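Local coordinates for protein ribonucleoside triphosphate reductase (Lactobacillus leichmannii, PDB 1L1L) that reduces ribonucleoside triphosphates to 2'-deoxyribonucleoside triphosphates as an adenosylcobalamin (B12)-dependent, allosterically regulated class II ribonucleotide reductase that works as a monomer, at residues Pro126-Asp131 against Asp456-Arg461; Arg574-Asp579 against Glu595-Thr600; Cys590-Glu595 against Val606-Lys611. All blocks are in the same frame, centred on the assembly; numbering follows the deposited sequence.

Contact 1: residues Pro126-Asp131 against Asp456-Arg461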
loop_
_atom_site.group_PDB
_atom_site.type_symbol
_atom_site.label_atom_id
_atom_site.label_comp_id
_atom_site.label_asym_id
_atom_site.label_seq_id
_atom_site.Cartn_x
_atom_site.Cartn_y
_atom_site.Cartn_z
ATOM N N PRO A 126 6.825 23.722 -2.319
ATOM C CA PRO A 126 5.644 24.591 -2.359
ATOM C C PRO A 126 4.896 24.396 -3.675
ATOM O O PRO A 126 5.507 24.312 -4.739
ATOM C CB PRO A 126 6.244 25.985 -2.216
ATOM C CG PRO A 126 7.430 25.723 -1.307
ATOM C CD PRO A 126 8.028 24.481 -1.927
ATOM N N GLN A 127 3.575 24.300 -3.599
ATOM C CA GLN A 127 2.756 24.101 -4.791
ATOM C C GLN A 127 1.406 24.774 -4.611
ATOM O O GLN A 127 1.013 25.110 -3.495
ATOM C CB GLN A 127 2.500 22.602 -5.031
ATOM C CG GLN A 127 3.713 21.771 -5.348
ATOM C CD GLN A 127 3.373 20.296 -5.491
ATOM O OE1 GLN A 127 2.491 19.923 -6.268
ATOM N NE2 GLN A 127 4.074 19.450 -4.745
ATOM N N LYS A 128 0.692 24.947 -5.716
ATOM C CA LYS A 128 -0.639 25.540 -5.673
ATOM C C LYS A 128 -1.635 24.419 -5.376
ATOM O O LYS A 128 -1.430 23.276 -5.794
ATOM C CB LYS A 128 -0.987 26.171 -7.023
ATOM C CG LYS A 128 -1.088 25.166 -8.150
ATOM C CD LYS A 128 -1.453 25.818 -9.470
ATOM C CE LYS A 128 -1.618 24.768 -10.568
ATOM N NZ LYS A 128 -1.964 25.366 -11.893
ATOM N N TYR A 129 -2.703 24.738 -4.652
ATOM C CA TYR A 129 -3.719 23.744 -4.331
ATOM C C TYR A 129 -4.561 23.464 -5.569
ATOM O O TYR A 129 -5.125 22.373 -5.723
ATOM C CB TYR A 129 -4.632 24.241 -3.209
ATOM C CG TYR A 129 -4.072 24.051 -1.823
ATOM C CD1 TYR A 129 -3.005 24.824 -1.354
ATOM C CD2 TYR A 129 -4.602 23.078 -0.975
ATOM C CE1 TYR A 129 -2.484 24.622 -0.075
ATOM C CE2 TYR A 129 -4.093 22.873 0.296
ATOM C CZ TYR A 129 -3.033 23.643 0.742
ATOM O OH TYR A 129 -2.522 23.392 1.989
ATOM N N GLY A 130 -4.642 24.460 -6.448
ATOM C CA GLY A 130 -5.427 24.315 -7.657
ATOM C C GLY A 130 -6.887 24.169 -7.286
ATOM O O GLY A 130 -7.245 24.313 -6.117
ATOM N N ASP A 131 -7.735 23.886 -8.272
ATOM C CA ASP A 131 -9.159 23.721 -8.011
ATOM C C ASP A 131 -9.414 22.318 -7.476
ATOM O O ASP A 131 -9.718 21.394 -8.230
ATOM C CB ASP A 131 -9.970 23.952 -9.290
ATOM C CG ASP A 131 -11.473 23.923 -9.045
ATOM O OD1 ASP A 131 -11.929 24.563 -8.072
ATOM O OD2 ASP A 131 -12.200 23.271 -9.828
ATOM N N ASP A 456 -10.340 14.032 -5.862
ATOM C CA ASP A 456 -10.426 15.349 -5.226
ATOM C C ASP A 456 -9.371 16.394 -5.596
ATOM O O ASP A 456 -9.650 17.590 -5.567
ATOM C CB ASP A 456 -10.433 15.207 -3.699
ATOM C CG ASP A 456 -11.596 14.373 -3.184
ATOM O OD1 ASP A 456 -12.700 14.417 -3.772
ATOM O OD2 ASP A 456 -11.412 13.677 -2.173
ATOM N N TRP A 457 -8.160 15.962 -5.925
ATOM C CA TRP A 457 -7.106 16.917 -6.253
ATOM C C TRP A 457 -6.912 17.170 -7.730
ATOM O O TRP A 457 -6.858 16.238 -8.538
ATOM C CB TRP A 457 -5.778 16.479 -5.639
ATOM C CG TRP A 457 -5.841 16.420 -4.166
ATOM C CD1 TRP A 457 -6.352 15.412 -3.410
ATOM C CD2 TRP A 457 -5.426 17.441 -3.254
ATOM N NE1 TRP A 457 -6.284 15.739 -2.080
ATOM C CE2 TRP A 457 -5.718 16.981 -1.956
ATOM C CE3 TRP A 457 -4.839 18.704 -3.408
ATOM C CZ2 TRP A 457 -5.442 17.734 -0.815
ATOM C CZ3 TRP A 457 -4.565 19.453 -2.270
ATOM C CH2 TRP A 457 -4.864 18.966 -0.994
ATOM N N GLU A 458 -6.783 18.445 -8.080
ATOM C CA GLU A 458 -6.603 18.824 -9.465
ATOM C C GLU A 458 -5.399 18.143 -10.086
ATOM O O GLU A 458 -5.484 17.589 -11.177
ATOM C CB GLU A 458 -6.428 20.335 -9.595
ATOM C CG GLU A 458 -6.329 20.778 -11.048
ATOM C CD GLU A 458 -6.029 22.250 -11.194
ATOM O OE1 GLU A 458 -4.896 22.664 -10.854
ATOM O OE2 GLU A 458 -6.928 22.993 -11.647
ATOM N N ILE A 459 -4.270 18.188 -9.390
ATOM C CA ILE A 459 -3.052 17.591 -9.910
ATOM C C ILE A 459 -3.201 16.097 -10.206
ATOM O O ILE A 459 -2.592 15.584 -11.143
ATOM C CB ILE A 459 -1.872 17.815 -8.939
ATOM C CG1 ILE A 459 -0.577 17.346 -9.595
ATOM C CG2 ILE A 459 -2.132 17.093 -7.615
ATOM C CD1 ILE A 459 0.665 17.656 -8.789
ATOM N N SER A 460 -4.010 15.402 -9.408
ATOM C CA SER A 460 -4.225 13.971 -9.619
ATOM C C SER A 460 -5.079 13.761 -10.875
ATOM O O SER A 460 -4.781 12.896 -11.704
ATOM C CB SER A 460 -4.925 13.349 -8.404
ATOM O OG SER A 460 -4.153 13.512 -7.219
ATOM N N ARG A 461 -6.140 14.551 -11.011
ATOM C CA ARG A 461 -7.015 14.440 -12.175
ATOM C C ARG A 461 -6.226 14.634 -13.470
ATOM O O ARG A 461 -6.342 13.842 -14.411
ATOM C CB ARG A 461 -8.148 15.478 -12.110
ATOM C CG ARG A 461 -9.184 15.219 -11.015
ATOM C CD ARG A 461 -10.472 16.026 -11.235
ATOM N NE ARG A 461 -10.282 17.465 -11.091
ATOM C CZ ARG A 461 -10.528 18.151 -9.979
ATOM N NH1 ARG A 461 -10.984 17.534 -8.898
ATOM N NH2 ARG A 461 -10.311 19.461 -9.947
HETATM O O HOH W 1 -3.721 20.009 -7.024
#
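The side chains of Y129 and W457 lie side by side, pointing the same way, and their rings meet obliquely, CD2 of Y129 3.8 Å from CZ3 of W457. The R461 guanidinium has CA of E458 and the carbonyl carbon of W457 over one face, near its rim, and the carbonyl O of D131 at its edge. W457 is the N-cap residue of helix 458-467; the contact sets the first turn of that helix against the loop leaving strand 127-128 in this alpha-beta barrel reductase. Both rings carry their polar ends to helix 148-158, the Y129 hydroxyl to S151 and NE1 of W457 to D155. The carboxylate of E458, on a chain with CG anti to the backbone N (chi1 -176°) and extended beyond it, reaches the backbone at G130, OE1 lying 3.6 Å from its CA. NZ of K128, bound to Q142, stays 4.1 Å from OE1 of E458, a loose charge attraction. A water accepts from N of I459 and donates to O of Y129, both at 3.0 Å. R461 bends at chi3 to bring NH2 within 2.7 Å of O of D131, a bent hydrogen bond (N-H...O 136°) whose acceptor sits 17° out of the guanidinium plane.

Contact 2: residues Arg574-Asp579 against Glu595-Thr600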
loop_
_atom_site.group_PDB
_atom_site.type_symbol
_atom_site.label_atom_id
_atom_site.label_comp_id
_atom_site.label_asym_id
_atom_site.label_seq_id
_atom_site.Cartn_x
_atom_site.Cartn_y
_atom_site.Cartn_z
ATOM N N ARG A 574 0.514 -19.301 12.864
ATOM C CA ARG A 574 -0.326 -18.808 13.948
ATOM C C ARG A 574 -1.010 -17.490 13.610
ATOM O O ARG A 574 -0.359 -16.516 13.212
ATOM C CB ARG A 574 0.505 -18.616 15.225
ATOM C CG ARG A 574 1.043 -19.900 15.815
ATOM C CD ARG A 574 1.753 -19.640 17.142
ATOM N NE ARG A 574 2.029 -20.889 17.832
ATOM C CZ ARG A 574 2.998 -21.727 17.496
ATOM N NH1 ARG A 574 3.799 -21.442 16.481
ATOM N NH2 ARG A 574 3.151 -22.864 18.163
ATOM N N ILE A 575 -2.326 -17.462 13.784
ATOM C CA ILE A 575 -3.120 -16.270 13.541
ATOM C C ILE A 575 -3.643 -15.819 14.894
ATOM O O ILE A 575 -4.212 -16.613 15.642
ATOM C CB ILE A 575 -4.300 -16.581 12.608
ATOM C CG1 ILE A 575 -3.775 -17.256 11.345
ATOM C CG2 ILE A 575 -5.047 -15.306 12.267
ATOM C CD1 ILE A 575 -2.665 -16.471 10.654
ATOM N N ARG A 576 -3.437 -14.545 15.215
ATOM C CA ARG A 576 -3.865 -14.006 16.496
ATOM C C ARG A 576 -5.242 -13.361 16.448
ATOM O O ARG A 576 -5.551 -12.580 15.533
ATOM C CB ARG A 576 -2.809 -13.010 17.000
ATOM C CG ARG A 576 -1.412 -13.618 16.910
ATOM C CD ARG A 576 -0.414 -13.013 17.880
ATOM N NE ARG A 576 -0.329 -11.564 17.761
ATOM C CZ ARG A 576 0.595 -10.826 18.370
ATOM N NH1 ARG A 576 0.605 -9.503 18.217
ATOM N NH2 ARG A 576 1.522 -11.414 19.120
ATOM N N PHE A 577 -6.060 -13.705 17.442
ATOM C CA PHE A 577 -7.424 -13.209 17.573
ATOM C C PHE A 577 -7.671 -12.629 18.955
ATOM O O PHE A 577 -7.118 -13.107 19.943
ATOM C CB PHE A 577 -8.457 -14.347 17.418
ATOM C CG PHE A 577 -8.468 -15.002 16.070
ATOM C CD1 PHE A 577 -7.552 -15.999 15.755
ATOM C CD2 PHE A 577 -9.391 -14.603 15.106
ATOM C CE1 PHE A 577 -7.544 -16.593 14.495
ATOM C CE2 PHE A 577 -9.394 -15.189 13.842
ATOM C CZ PHE A 577 -8.470 -16.183 13.532
ATOM N N GLN A 578 -8.536 -11.625 19.018
ATOM C CA GLN A 578 -8.938 -11.048 20.291
ATOM C C GLN A 578 -9.727 -12.183 20.944
ATOM O O GLN A 578 -10.448 -12.914 20.259
ATOM C CB GLN A 578 -9.851 -9.838 20.068
ATOM C CG GLN A 578 -9.189 -8.490 20.371
ATOM C CD GLN A 578 -9.942 -7.299 19.787
ATOM O OE1 GLN A 578 -9.709 -6.151 20.179
ATOM N NE2 GLN A 578 -10.830 -7.563 18.832
ATOM N N ASP A 579 -9.579 -12.348 22.253
ATOM C CA ASP A 579 -10.283 -13.407 22.965
ATOM C C ASP A 579 -11.802 -13.353 22.803
ATOM O O ASP A 579 -12.480 -14.346 23.038
ATOM C CB ASP A 579 -9.930 -13.374 24.455
ATOM C CG ASP A 579 -8.540 -13.902 24.743
ATOM O OD1 ASP A 579 -8.169 -13.944 25.933
ATOM O OD2 ASP A 579 -7.817 -14.284 23.797
ATOM N N GLU A 595 -4.045 -21.393 21.877
ATOM C CA GLU A 595 -3.265 -21.133 23.080
ATOM C C GLU A 595 -3.280 -19.632 23.321
ATOM O O GLU A 595 -3.447 -18.849 22.385
ATOM C CB GLU A 595 -1.817 -21.592 22.870
ATOM C CG GLU A 595 -1.064 -20.702 21.882
ATOM C CD GLU A 595 0.247 -21.291 21.406
ATOM O OE1 GLU A 595 1.107 -21.625 22.262
ATOM O OE2 GLU A 595 0.421 -21.407 20.165
ATOM N N ALA A 596 -3.119 -19.229 24.575
ATOM C CA ALA A 596 -3.087 -17.807 24.879
ATOM C C ALA A 596 -1.811 -17.251 24.236
ATOM O O ALA A 596 -0.760 -17.886 24.274
ATOM C CB ALA A 596 -3.067 -17.598 26.393
ATOM N N ASP A 597 -1.916 -16.081 23.617
ATOM C CA ASP A 597 -0.771 -15.446 22.966
ATOM C C ASP A 597 0.078 -14.829 24.079
ATOM O O ASP A 597 -0.449 -14.168 24.963
ATOM C CB ASP A 597 -1.282 -14.384 21.987
ATOM C CG ASP A 597 -0.197 -13.456 21.480
ATOM O OD1 ASP A 597 0.951 -13.892 21.249
ATOM O OD2 ASP A 597 -0.517 -12.268 21.294
ATOM N N ILE A 598 1.380 -15.068 24.043
ATOM C CA ILE A 598 2.271 -14.537 25.084
ATOM C C ILE A 598 2.772 -13.123 24.816
ATOM O O ILE A 598 3.319 -12.474 25.714
ATOM C CB ILE A 598 3.509 -15.449 25.287
ATOM C CG1 ILE A 598 4.355 -15.490 24.010
ATOM C CG2 ILE A 598 3.067 -16.840 25.697
ATOM C CD1 ILE A 598 5.484 -16.505 24.039
ATOM N N TYR A 599 2.593 -12.643 23.591
ATOM C CA TYR A 599 3.063 -11.308 23.221
ATOM C C TYR A 599 2.021 -10.202 23.350
ATOM O O TYR A 599 2.360 -9.016 23.307
ATOM C CB TYR A 599 3.599 -11.317 21.785
ATOM C CG TYR A 599 4.676 -12.339 21.547
ATOM C CD1 TYR A 599 5.874 -12.301 22.270
ATOM C CD2 TYR A 599 4.484 -13.380 20.641
ATOM C CE1 TYR A 599 6.839 -13.270 22.103
ATOM C CE2 TYR A 599 5.440 -14.356 20.461
ATOM C CZ TYR A 599 6.619 -14.306 21.196
ATOM O OH TYR A 599 7.546 -15.302 21.042
ATOM N N THR A 600 0.761 -10.580 23.517
ATOM C CA THR A 600 -0.307 -9.596 23.623
ATOM C C THR A 600 -1.370 -10.051 24.598
ATOM O O THR A 600 -1.787 -11.210 24.595
ATOM C CB THR A 600 -0.988 -9.351 22.253
ATOM O OG1 THR A 600 0.014 -9.197 21.238
ATOM C CG2 THR A 600 -1.841 -8.091 22.299
#
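Two salt bridges join the side chains of R574 and R576 to E595 and D597. NE of R574 donates to OE2 of E595 at 2.9 Å with an N-H...O angle of 174°; the oxygen lies in the guanidinium plane and is met on its syn side, the two flat groups turned 50° apart. In the second, the R576 chain bends at chi3 (-54°) and brings OD2 of D597 over one guanidinium face, 3.1 Å from NH2 of R576, the planes well turned from each other; the hydrogen bond from NH2 to OD1 is weak. OG1 of T600 also lies over a guanidinium face, 3.1 Å from NH1 of R576 but not bonded. N of Y599 donates to OD1 of D597 from above the carboxylate plane, an Asx turn that helps orient the acid facing R576. CB of Y599 touches NH2 of R576 at the guanidinium edge. R574 also meets A688 O and E691, so NE, NH1 and NH2 each have a partner. The contact spans the antiparallel sheet from strand 570-578 to strand 593-596 and the loop after it, strand 603-611 lying between; helix 583-589 packs on F577, whose side chain points to the opposite face from R574 and R576.

Contact 3: residues Cys590-Glu595 against Val606-Lys611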
loop_
_atom_site.group_PDB
_atom_site.type_symbol
_atom_site.label_atom_id
_atom_site.label_comp_id
_atom_site.label_asym_id
_atom_site.label_seq_id
_atom_site.Cartn_x
_atom_site.Cartn_y
_atom_site.Cartn_z
ATOM N N CYS A 590 -13.864 -26.771 15.233
ATOM C CA CYS A 590 -13.351 -27.492 14.075
ATOM C C CYS A 590 -12.062 -28.292 14.278
ATOM O O CYS A 590 -11.602 -28.964 13.350
ATOM C CB CYS A 590 -13.163 -26.531 12.903
ATOM S SG CYS A 590 -14.702 -25.850 12.281
ATOM N N GLY A 591 -11.466 -28.217 15.469
ATOM C CA GLY A 591 -10.258 -28.980 15.727
ATOM C C GLY A 591 -8.942 -28.208 15.771
ATOM O O GLY A 591 -7.899 -28.779 16.116
ATOM N N TYR A 592 -8.983 -26.929 15.415
ATOM C CA TYR A 592 -7.785 -26.094 15.419
ATOM C C TYR A 592 -7.220 -25.979 16.828
ATOM O O TYR A 592 -7.973 -25.807 17.791
ATOM C CB TYR A 592 -8.124 -24.697 14.916
ATOM C CG TYR A 592 -8.445 -24.638 13.446
ATOM C CD1 TYR A 592 -7.425 -24.636 12.492
ATOM C CD2 TYR A 592 -9.769 -24.607 13.004
ATOM C CE1 TYR A 592 -7.712 -24.604 11.136
ATOM C CE2 TYR A 592 -10.067 -24.577 11.645
ATOM C CZ TYR A 592 -9.036 -24.578 10.721
ATOM O OH TYR A 592 -9.317 -24.567 9.377
ATOM N N ARG A 593 -5.898 -26.064 16.942
ATOM C CA ARG A 593 -5.244 -25.946 18.243
ATOM C C ARG A 593 -5.124 -24.470 18.575
ATOM O O ARG A 593 -4.833 -23.663 17.695
ATOM C CB ARG A 593 -3.854 -26.589 18.212
ATOM C CG ARG A 593 -3.881 -28.112 18.147
ATOM C CD ARG A 593 -2.546 -28.742 18.564
ATOM N NE ARG A 593 -2.606 -30.201 18.457
ATOM C CZ ARG A 593 -1.574 -31.023 18.636
ATOM N NH1 ARG A 593 -0.376 -30.542 18.939
ATOM N NH2 ARG A 593 -1.744 -32.335 18.510
ATOM N N THR A 594 -5.371 -24.119 19.837
ATOM C CA THR A 594 -5.295 -22.728 20.279
ATOM C C THR A 594 -4.497 -22.609 21.582
ATOM O O THR A 594 -4.315 -23.588 22.307
ATOM C CB THR A 594 -6.696 -22.118 20.518
ATOM O OG1 THR A 594 -7.305 -22.734 21.658
ATOM C CG2 THR A 594 -7.597 -22.334 19.305
ATOM N N GLU A 595 -4.045 -21.393 21.877
ATOM C CA GLU A 595 -3.265 -21.133 23.080
ATOM C C GLU A 595 -3.280 -19.632 23.321
ATOM O O GLU A 595 -3.447 -18.849 22.385
ATOM C CB GLU A 595 -1.817 -21.592 22.870
ATOM C CG GLU A 595 -1.064 -20.702 21.882
ATOM C CD GLU A 595 0.247 -21.291 21.406
ATOM O OE1 GLU A 595 1.107 -21.625 22.262
ATOM O OE2 GLU A 595 0.421 -21.407 20.165
ATOM N N VAL A 606 -4.242 -19.207 17.097
ATOM C CA VAL A 606 -4.873 -20.380 16.521
ATOM C C VAL A 606 -3.870 -20.939 15.507
ATOM O O VAL A 606 -3.380 -20.214 14.624
ATOM C CB VAL A 606 -6.217 -20.024 15.850
ATOM C CG1 VAL A 606 -6.843 -21.279 15.245
ATOM C CG2 VAL A 606 -7.161 -19.409 16.885
ATOM N N GLU A 607 -3.558 -22.227 15.643
ATOM C CA GLU A 607 -2.582 -22.885 14.780
ATOM C C GLU A 607 -3.147 -23.496 13.494
ATOM O O GLU A 607 -4.014 -24.390 13.533
ATOM C CB GLU A 607 -1.842 -23.947 15.595
ATOM C CG GLU A 607 -1.421 -23.409 16.970
ATOM C CD GLU A 607 -0.502 -24.329 17.741
ATOM O OE1 GLU A 607 -0.216 -25.449 17.270
ATOM O OE2 GLU A 607 -0.055 -23.917 18.840
ATOM N N PHE A 608 -2.636 -23.020 12.359
ATOM C CA PHE A 608 -3.076 -23.508 11.045
ATOM C C PHE A 608 -1.964 -24.267 10.334
ATOM O O PHE A 608 -0.961 -23.675 9.928
ATOM C CB PHE A 608 -3.510 -22.348 10.132
ATOM C CG PHE A 608 -4.717 -21.591 10.615
ATOM C CD1 PHE A 608 -4.622 -20.693 11.677
ATOM C CD2 PHE A 608 -5.964 -21.778 10.002
ATOM C CE1 PHE A 608 -5.750 -19.990 12.128
ATOM C CE2 PHE A 608 -7.091 -21.088 10.442
ATOM C CZ PHE A 608 -6.990 -20.193 11.505
ATOM N N PRO A 609 -2.105 -25.596 10.196
ATOM C CA PRO A 609 -1.069 -26.371 9.503
ATOM C C PRO A 609 -1.121 -25.968 8.023
ATOM O O PRO A 609 -2.208 -25.868 7.453
ATOM C CB PRO A 609 -1.514 -27.822 9.716
ATOM C CG PRO A 609 -2.278 -27.753 11.026
ATOM C CD PRO A 609 -3.074 -26.480 10.867
ATOM N N ILE A 610 0.031 -25.716 7.404
ATOM C CA ILE A 610 0.044 -25.312 5.998
ATOM C C ILE A 610 1.158 -25.929 5.171
ATOM O O ILE A 610 2.325 -25.934 5.569
ATOM C CB ILE A 610 0.149 -23.771 5.841
ATOM C CG1 ILE A 610 -1.080 -23.098 6.450
ATOM C CG2 ILE A 610 0.273 -23.408 4.361
ATOM C CD1 ILE A 610 -1.092 -21.587 6.314
ATOM N N LYS A 611 0.782 -26.443 4.007
ATOM C CA LYS A 611 1.737 -27.054 3.094
ATOM C C LYS A 611 1.915 -26.157 1.883
ATOM O O LYS A 611 0.941 -25.789 1.226
ATOM C CB LYS A 611 1.247 -28.424 2.633
ATOM C CG LYS A 611 2.177 -29.094 1.635
ATOM C CD LYS A 611 1.708 -30.505 1.293
ATOM C CE LYS A 611 2.687 -31.198 0.343
ATOM N NZ LYS A 611 2.281 -32.605 0.040
HETATM O O HOH W 2 -3.949 -26.738 14.958
#
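Segments 590-595 and 606-611 run antiparallel, the axes of strands 593-595 and 606-611 approaching to 4.8 Å with their directions 146° apart. They belong to a beta hairpin whose first strand, 593-596, borders a four-stranded antiparallel sheet. N of E607 donates to O of R593 at 2.8 Å along an almost straight line (178°), and T594 faces V606 as a non-hydrogen-bonded pair. In place of a second direct bond between R593 and E607, a water accepts from N of R593 and donates to O of E607. Ahead of the strand, helix 583-589 is closed by a Schellman motif at G591.

Y592 carries the apolar part of the contact. With CG anti to the carbonyl carbon, its ring leans over F608: CE1 of Y592 lies 3.5 Å from CD2 of F608, the planes meet at 43°, and CD1 stands over one face of the F608 ring, toward its rim. O of E607 comes to the tyrosine ring edge, while CG1 of V606 touches CB of Y592 at 3.7 Å. The second V606 branch, CG2, lies alongside CG2 of T594. L587 of helix 583-589 touches the side chains of Y592 and F608, and V606 packs on L584, so this apolar face of the hairpin is covered by that helix.

E607 and R593 share the other face, where E607 OE1 pairs with R701 and R593 with E704, both on helix 695-704. The side chains of E595 and E607 cross at about a right angle; such closeness may raise the pKa of one of them, and the positive charge of R574, salt-bridged to E595 and weakly paired with E607, probably eases it. OE2 of E595 and OE2 of E607 are 2.9 Å apart.

Contact 1 comes first along the chain and closes before the others open; its centre is about 45 Å from that of contact 2 and about 50 Å from that of contact 3, on the opposite side of the chain's centre. Contacts 2 and 3, their centres about 12 Å apart, alternate in sequence and share E595. Both belong to the antiparallel sheet of strands 593-596, 603-611, 570-578 and 690-692: contact 3 pairs the first two, and contact 2 reaches across 603-611 to 570-578. Contact 1 thus joins segments 325 residues apart, whereas contacts 2 and 3 belong to one sheet built largely from nearby sequence, with I575 packing on F608 and F577 on V606.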